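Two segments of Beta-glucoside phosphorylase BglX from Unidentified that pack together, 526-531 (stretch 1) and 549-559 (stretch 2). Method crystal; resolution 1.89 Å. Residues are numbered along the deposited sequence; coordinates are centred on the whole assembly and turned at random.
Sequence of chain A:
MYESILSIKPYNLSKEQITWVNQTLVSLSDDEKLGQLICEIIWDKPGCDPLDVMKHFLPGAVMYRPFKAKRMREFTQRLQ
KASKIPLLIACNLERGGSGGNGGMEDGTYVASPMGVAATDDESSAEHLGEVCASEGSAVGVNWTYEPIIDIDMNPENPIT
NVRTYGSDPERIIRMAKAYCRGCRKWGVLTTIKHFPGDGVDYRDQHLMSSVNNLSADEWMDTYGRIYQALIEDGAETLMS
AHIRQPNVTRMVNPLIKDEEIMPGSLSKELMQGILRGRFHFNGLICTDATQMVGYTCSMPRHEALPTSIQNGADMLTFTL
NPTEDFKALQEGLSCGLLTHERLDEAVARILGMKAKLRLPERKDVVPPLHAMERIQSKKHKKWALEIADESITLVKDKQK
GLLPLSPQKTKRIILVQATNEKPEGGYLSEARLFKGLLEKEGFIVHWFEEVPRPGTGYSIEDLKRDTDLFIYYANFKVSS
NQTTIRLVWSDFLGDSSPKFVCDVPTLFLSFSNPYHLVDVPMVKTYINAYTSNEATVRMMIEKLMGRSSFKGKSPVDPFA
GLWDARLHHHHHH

Stretch 1, residues 526-531: YINAYT
Stretch 2, residues 549-559: SFKGKSPVDPF

Stretch 1 opens with the last residues of a strand, Tyr-526 to Asn-528 (phi/psi near -141/131, -130/133 and -103/127); Ala-529 (-114/-15) and Tyr-530, with its positive phi (71/-22), then turn the chain. Stretch 2 is irregular: Phe-550 (-78/124), Ser-554 (-53/121), Pro-555 (-87/13), Pro-558 (-69/-16). CA of Ile-527 lies 9.5 Å from CA of Phe-550 and CA of Asn-528 8.2 Å from CA of Ser-554, and side chains reach across; the two stretches together bury 230 Å². No direct hydrogen bond crosses.

The CA-to-CB bond of Ile-527 points sideways to stretch 2, yet its m, t rotamer carries CD1 to 3.8 Å from CZ of Phe-550 (m, chi2 -82°), an apolar contact. Tyr-530 (m, chi2 -75°) points toward stretch 2. Its OH lies 3.5 Å from CD of Pro-555, whose apolar ring carbons (C-gamma endo) pack against the tyrosine and leave its OH free to bind water.

That water supplies the polar link. It accepts from ND2 of Asn-528 (2.9 Å) and hydrogen-bonds to OH of Tyr-530 (2.8 Å) and OG of Ser-554 (m; 2.7 Å). Asn-528 (m, chi2 -28°) suits its buried site because its amide also accepts: OD1 receives a weak 2.8 Å hydrogen bond from OH of Tyr-526 (t). Its ND2 lies 4.0 Å from CB of Pro-558.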

# COMPACT_ATOMS: atom_id res chain seq x y z
N TYR A 526 22.56 13.60 -5.59
CA TYR A 526 21.34 13.11 -4.96
C TYR A 526 20.87 11.87 -5.72
O TYR A 526 20.79 11.89 -6.95
CB TYR A 526 20.24 14.18 -4.97
CG TYR A 526 18.94 13.73 -4.32
CD1 TYR A 526 18.70 13.96 -2.98
CD2 TYR A 526 17.97 13.07 -5.06
CE1 TYR A 526 17.51 13.55 -2.38
CE2 TYR A 526 16.78 12.65 -4.47
CZ TYR A 526 16.56 12.89 -3.13
OH TYR A 526 15.39 12.48 -2.53
N ILE A 527 20.56 10.81 -4.98
CA ILE A 527 20.15 9.53 -5.55
C ILE A 527 18.88 9.07 -4.84
O ILE A 527 18.80 9.10 -3.61
CB ILE A 527 21.25 8.46 -5.42
CG1 ILE A 527 22.50 8.87 -6.22
CG2 ILE A 527 20.76 7.10 -5.95
CD1 ILE A 527 23.76 8.17 -5.79
N ASN A 528 17.90 8.64 -5.63
CA ASN A 528 16.67 8.04 -5.10
C ASN A 528 16.75 6.53 -5.26
O ASN A 528 16.98 6.03 -6.37
CB ASN A 528 15.45 8.58 -5.83
CG ASN A 528 14.91 9.86 -5.22
OD1 ASN A 528 15.06 10.11 -4.02
ND2 ASN A 528 14.24 10.67 -6.03
N ALA A 529 16.52 5.80 -4.16
CA ALA A 529 16.48 4.35 -4.18
C ALA A 529 15.10 3.77 -3.84
O ALA A 529 14.89 2.57 -4.05
CB ALA A 529 17.51 3.78 -3.20
N TYR A 530 14.19 4.58 -3.28
CA TYR A 530 12.76 4.27 -3.13
C TYR A 530 12.44 3.20 -2.09
O TYR A 530 11.30 3.13 -1.62
CB TYR A 530 12.16 3.82 -4.47
CG TYR A 530 12.50 4.68 -5.66
CD1 TYR A 530 11.90 5.92 -5.84
CD2 TYR A 530 13.39 4.23 -6.62
CE1 TYR A 530 12.21 6.71 -6.94
CE2 TYR A 530 13.70 5.00 -7.72
CZ TYR A 530 13.11 6.24 -7.87
OH TYR A 530 13.41 7.01 -8.97
N THR A 531 13.41 2.35 -1.75
CA THR A 531 13.18 1.23 -0.85
C THR A 531 14.37 1.06 0.08
O THR A 531 15.52 1.10 -0.38
CB THR A 531 12.99 -0.07 -1.63
OG1 THR A 531 11.96 0.10 -2.62
CG2 THR A 531 12.63 -1.21 -0.70
N SER A 549 26.04 0.14 -13.17
CA SER A 549 25.56 1.40 -13.69
C SER A 549 24.25 1.81 -13.01
O SER A 549 23.50 0.96 -12.52
CB SER A 549 25.35 1.32 -15.20
OG SER A 549 24.44 0.29 -15.52
N PHE A 550 24.00 3.11 -12.98
CA PHE A 550 22.69 3.63 -12.59
C PHE A 550 21.73 3.48 -13.76
O PHE A 550 22.00 3.97 -14.86
CB PHE A 550 22.79 5.09 -12.15
CG PHE A 550 23.49 5.28 -10.85
CD1 PHE A 550 22.82 5.09 -9.66
CD2 PHE A 550 24.83 5.63 -10.82
CE1 PHE A 550 23.47 5.26 -8.45
CE2 PHE A 550 25.49 5.80 -9.62
CZ PHE A 550 24.80 5.62 -8.43
N LYS A 551 20.62 2.79 -13.52
CA LYS A 551 19.67 2.45 -14.57
C LYS A 551 18.28 3.00 -14.32
O LYS A 551 17.46 2.99 -15.25
CB LYS A 551 19.57 0.92 -14.71
CG LYS A 551 20.91 0.23 -14.93
CD LYS A 551 20.76 -1.28 -14.80
CE LYS A 551 22.09 -2.02 -15.04
NZ LYS A 551 23.03 -1.89 -13.89
N GLY A 552 17.97 3.46 -13.11
CA GLY A 552 16.62 3.89 -12.81
C GLY A 552 16.24 5.16 -13.54
O GLY A 552 17.08 6.00 -13.85
N LYS A 553 14.94 5.29 -13.80
CA LYS A 553 14.35 6.49 -14.39
C LYS A 553 13.26 6.99 -13.46
O LYS A 553 12.33 6.25 -13.14
CB LYS A 553 13.78 6.19 -15.78
CG LYS A 553 13.00 7.35 -16.39
CD LYS A 553 12.35 6.94 -17.70
CE LYS A 553 11.43 8.04 -18.21
NZ LYS A 553 11.00 7.79 -19.61
N SER A 554 13.38 8.24 -13.03
CA SER A 554 12.42 8.82 -12.10
C SER A 554 10.99 8.66 -12.62
O SER A 554 10.69 9.14 -13.72
CB SER A 554 12.74 10.30 -11.89
OG SER A 554 13.99 10.45 -11.24
N PRO A 555 10.10 8.00 -11.88
CA PRO A 555 8.69 7.91 -12.29
C PRO A 555 7.83 9.07 -11.82
O PRO A 555 6.60 9.00 -11.91
CB PRO A 555 8.24 6.60 -11.62
CG PRO A 555 9.00 6.60 -10.33
CD PRO A 555 10.34 7.28 -10.62
N VAL A 556 8.51 10.11 -11.34
CA VAL A 556 7.92 11.27 -10.70
C VAL A 556 8.91 12.41 -10.95
O VAL A 556 10.06 12.17 -11.34
CB VAL A 556 7.73 10.94 -9.20
CG1 VAL A 556 8.40 11.93 -8.31
CG2 VAL A 556 6.27 10.72 -8.86
N ASP A 557 8.47 13.66 -10.77
CA ASP A 557 9.39 14.79 -10.85
C ASP A 557 10.07 14.97 -9.49
O ASP A 557 9.44 15.49 -8.57
CB ASP A 557 8.69 16.09 -11.24
CG ASP A 557 9.63 17.29 -11.25
OD1 ASP A 557 10.86 17.09 -11.32
OD2 ASP A 557 9.13 18.43 -11.17
N PRO A 558 11.33 14.55 -9.33
CA PRO A 558 11.95 14.63 -8.00
C PRO A 558 12.21 16.04 -7.53
O PRO A 558 12.42 16.25 -6.33
CB PRO A 558 13.26 13.85 -8.17
CG PRO A 558 13.56 13.93 -9.61
CD PRO A 558 12.25 14.01 -10.34
N PHE A 559 12.17 17.02 -8.43
CA PHE A 559 12.42 18.40 -8.04
C PHE A 559 11.18 19.10 -7.52
O PHE A 559 11.30 20.14 -6.86
CB PHE A 559 13.02 19.15 -9.24
CG PHE A 559 14.29 18.52 -9.73
CD1 PHE A 559 15.50 18.82 -9.13
CD2 PHE A 559 14.27 17.60 -10.77
CE1 PHE A 559 16.67 18.23 -9.57
CE2 PHE A 559 15.44 17.01 -11.21
CZ PHE A 559 16.64 17.33 -10.61
O HOH W 1 13.57 9.79 -8.70